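PDB 6TY0: p1 from Rice yellow mottle virus, which acts as a zinc-finger suppressor of RNA silencing and probably helps the virus to spread, this chain being its N-terminal part. Local coordinates for residues 28-33 / 58-63. Sequence-based numbering, arbitrary orientation.
Sequences TWVWHS and VSVSFA
H32 and F62 close one end of a face-to-face packing of two β-sheets, in which alternate residues of each strand point at the other layer. Strands 28-32 and 58-63 belong to different sheets and run nearly parallel, their axes coming within 9.0 Å and inclined by 26°. No hydrogen bond joins them, so the interface depends on side-chain packing. Three buried pairs form its close-packed side: T28 with V58, V30 with V60 and H32 with F62. T28 and V58 meet tip to tip through CG2 and CG1, while the V30 and V60 side chains approach aslant, CG2 to CG2 at 4.2 Å. W29 and W31, by contrast, point away from this interface, W29 exposed to solvent and W31 partly so; W29 makes a cation-pi contact with R3, and W31 stacks on W31 of the second subunit. F62 also meets W36 and F88, near the Cys4 zinc site that includes C64 and C92. The F62 ring is inclined at 55° to that of H32, with F62 CZ 4.0 Å from both H32 CD2 and H32 CB. A hydrogen bond helps to hold the imidazole's rotation: H32 ND1 donates to S33 O at 2.8 Å, nearly straight, with the oxygen in the ring plane.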
ATOM      1  N   THR A  28       5.031 -12.700   4.347  1.00 36.28           N
ATOM      2  CA  THR A  28       4.198 -11.899   3.469  1.00 36.82           C
ATOM      3  C   THR A  28       4.728 -10.483   3.479  1.00 36.92           C
ATOM      4  O   THR A  28       5.655 -10.156   4.224  1.00 37.15           O
ATOM      5  CB  THR A  28       2.711 -11.975   3.855  1.00 41.55           C
ATOM      6  OG1 THR A  28       1.934 -11.310   2.858  1.00 48.67           O
ATOM      7  CG2 THR A  28       2.429 -11.336   5.189  1.00 43.04           C
ATOM      8  N   TRP A  29       4.175  -9.619   2.656  1.00 35.17           N
ATOM      9  CA  TRP A  29       4.603  -8.233   2.778  1.00 40.77           C
ATOM     10  C   TRP A  29       3.540  -7.233   2.369  1.00 35.85           C
ATOM     11  O   TRP A  29       2.586  -7.546   1.637  1.00 32.61           O
ATOM     12  CB  TRP A  29       5.922  -7.988   2.026  1.00 41.26           C
ATOM     13  CG  TRP A  29       5.779  -8.214   0.602  1.00 44.21           C
ATOM     14  CD1 TRP A  29       5.419  -7.298  -0.320  1.00 51.86           C
ATOM     15  CD2 TRP A  29       5.947  -9.450  -0.088  1.00 54.46           C
ATOM     16  NE1 TRP A  29       5.339  -7.874  -1.566  1.00 56.34           N
ATOM     17  CE2 TRP A  29       5.666  -9.202  -1.455  1.00 59.21           C
ATOM     18  CE3 TRP A  29       6.294 -10.753   0.308  1.00 56.00           C
ATOM     19  CZ2 TRP A  29       5.736 -10.210  -2.442  1.00 61.64           C
ATOM     20  CZ3 TRP A  29       6.351 -11.765  -0.681  1.00 58.02           C
ATOM     21  CH2 TRP A  29       6.065 -11.479  -2.030  1.00 57.39           C
ATOM     22  N   VAL A  30       3.720  -6.029   2.894  1.00 30.80           N
ATOM     23  CA  VAL A  30       2.904  -4.882   2.476  1.00 31.13           C
ATOM     24  C   VAL A  30       3.863  -3.772   2.153  1.00 30.64           C
ATOM     25  O   VAL A  30       5.086  -3.906   2.367  1.00 31.83           O
ATOM     26  CB  VAL A  30       1.876  -4.434   3.565  1.00 31.09           C
ATOM     27  CG1 VAL A  30       0.937  -5.556   3.904  1.00 35.74           C
ATOM     28  CG2 VAL A  30       2.538  -3.959   4.836  1.00 32.73           C
ATOM     29  N   TRP A  31       3.300  -2.679   1.646  1.00 30.58           N
ATOM     30  CA  TRP A  31       4.055  -1.494   1.263  1.00 32.70           C
ATOM     31  C   TRP A  31       3.550  -0.238   1.960  1.00 32.38           C
ATOM     32  O   TRP A  31       2.352  -0.095   2.265  1.00 34.27           O
ATOM     33  CB  TRP A  31       3.901  -1.272  -0.235  1.00 34.38           C
ATOM     34  CG  TRP A  31       4.276  -2.496  -1.041  1.00 34.11           C
ATOM     35  CD1 TRP A  31       3.453  -3.548  -1.400  1.00 35.65           C
ATOM     36  CD2 TRP A  31       5.567  -2.797  -1.586  1.00 35.66           C
ATOM     37  NE1 TRP A  31       4.153  -4.476  -2.124  1.00 33.06           N
ATOM     38  CE2 TRP A  31       5.452  -4.052  -2.258  1.00 35.16           C
ATOM     39  CE3 TRP A  31       6.815  -2.131  -1.572  1.00 37.11           C
ATOM     40  CZ2 TRP A  31       6.526  -4.657  -2.900  1.00 36.77           C
ATOM     41  CZ3 TRP A  31       7.914  -2.740  -2.226  1.00 39.75           C
ATOM     42  CH2 TRP A  31       7.751  -4.005  -2.877  1.00 36.67           C
ATOM     43  N   HIS A  32       4.463   0.688   2.173  1.00 31.46           N
ATOM     44  CA  HIS A  32       4.102   1.978   2.688  1.00 33.79           C
ATOM     45  C   HIS A  32       4.977   3.080   2.086  1.00 33.77           C
ATOM     46  O   HIS A  32       6.021   2.816   1.523  1.00 31.91           O
ATOM     47  CB  HIS A  32       4.217   1.957   4.211  1.00 32.48           C
ATOM     48  CG  HIS A  32       5.606   1.811   4.723  1.00 34.16           C
ATOM     49  ND1 HIS A  32       6.517   2.852   4.717  1.00 35.56           N
ATOM     50  CD2 HIS A  32       6.219   0.779   5.343  1.00 37.23           C
ATOM     51  CE1 HIS A  32       7.631   2.461   5.316  1.00 38.12           C
ATOM     52  NE2 HIS A  32       7.486   1.200   5.681  1.00 35.18           N
ATOM     53  N   SER A  33       4.523   4.304   2.248  1.00 33.88           N
ATOM     54  CA  SER A  33       5.144   5.482   1.698  1.00 35.20           C
ATOM     55  C   SER A  33       6.198   6.018   2.612  1.00 36.34           C
ATOM     56  O   SER A  33       6.469   5.487   3.703  1.00 33.07           O
ATOM     57  CB  SER A  33       4.065   6.558   1.444  1.00 36.53           C
ATOM     58  OG  SER A  33       3.624   7.106   2.676  1.00 35.61           O
ATOM     59  N   VAL A  58      -3.969 -10.396   7.247  1.00 31.20           N
ATOM     60  CA  VAL A  58      -3.085  -9.667   8.125  1.00 35.25           C
ATOM     61  C   VAL A  58      -3.380  -8.189   7.821  1.00 32.54           C
ATOM     62  O   VAL A  58      -3.501  -7.801   6.661  1.00 32.81           O
ATOM     63  CB  VAL A  58      -1.596 -10.019   7.942  1.00 38.11           C
ATOM     64  CG1 VAL A  58      -1.067  -9.689   6.560  1.00 40.61           C
ATOM     65  CG2 VAL A  58      -0.770  -9.314   9.005  1.00 39.86           C
ATOM     66  N   SER A  59      -3.608  -7.408   8.851  1.00 30.43           N
ATOM     67  CA  SER A  59      -3.833  -5.968   8.645  1.00 33.34           C
ATOM     68  C   SER A  59      -2.724  -5.181   9.293  1.00 32.22           C
ATOM     69  O   SER A  59      -2.210  -5.542  10.375  1.00 29.75           O
ATOM     70  CB  SER A  59      -5.181  -5.555   9.229  1.00 39.27           C
ATOM     71  OG  SER A  59      -5.109  -5.545  10.643  1.00 44.62           O
ATOM     72  N   VAL A  60      -2.319  -4.116   8.632  1.00 31.00           N
ATOM     73  CA  VAL A  60      -1.252  -3.309   9.161  1.00 31.17           C
ATOM     74  C   VAL A  60      -1.727  -1.877   9.094  1.00 32.80           C
ATOM     75  O   VAL A  60      -2.036  -1.377   8.017  1.00 30.24           O
ATOM     76  CB  VAL A  60       0.057  -3.513   8.390  1.00 32.60           C
ATOM     77  CG1 VAL A  60       1.216  -2.760   9.036  1.00 35.02           C
ATOM     78  CG2 VAL A  60       0.407  -4.999   8.284  1.00 32.94           C
ATOM     79  N   SER A  61      -1.784  -1.245  10.264  1.00 27.28           N
ATOM     80  CA  SER A  61      -2.214   0.118  10.430  1.00 32.21           C
ATOM     81  C   SER A  61      -1.056   0.979  10.858  1.00 31.07           C
ATOM     82  O   SER A  61      -0.284   0.619  11.740  1.00 33.12           O
ATOM     83  CB  SER A  61      -3.276   0.210  11.548  1.00 37.04           C
ATOM     84  OG  SER A  61      -4.321  -0.701  11.243  1.00 47.47           O
ATOM     85  N   PHE A  62      -1.002   2.170  10.298  1.00 31.48           N
ATOM     86  CA  PHE A  62      -0.034   3.192  10.717  1.00 33.08           C
ATOM     87  C   PHE A  62      -0.809   4.422  11.160  1.00 32.63           C
ATOM     88  O   PHE A  62      -1.764   4.837  10.508  1.00 29.60           O
ATOM     89  CB  PHE A  62       0.882   3.595   9.564  1.00 33.23           C
ATOM     90  CG  PHE A  62       1.645   2.467   8.956  1.00 33.35           C
ATOM     91  CD1 PHE A  62       1.018   1.544   8.137  1.00 34.92           C
ATOM     92  CD2 PHE A  62       2.990   2.345   9.170  1.00 32.20           C
ATOM     93  CE1 PHE A  62       1.724   0.518   7.542  1.00 34.28           C
ATOM     94  CE2 PHE A  62       3.723   1.327   8.585  1.00 33.45           C
ATOM     95  CZ  PHE A  62       3.095   0.410   7.757  1.00 34.39           C
ATOM     96  N   ALA A  63      -0.422   4.997  12.281  1.00 34.73           N
ATOM     97  CA  ALA A  63      -1.019   6.285  12.692  1.00 36.64           C
ATOM     98  C   ALA A  63       0.026   7.125  13.416  1.00 34.73           C
ATOM     99  O   ALA A  63       0.727   6.581  14.272  1.00 31.86           O
ATOM    100  CB  ALA A  63      -2.176   6.018  13.620  1.00 34.36           C
TER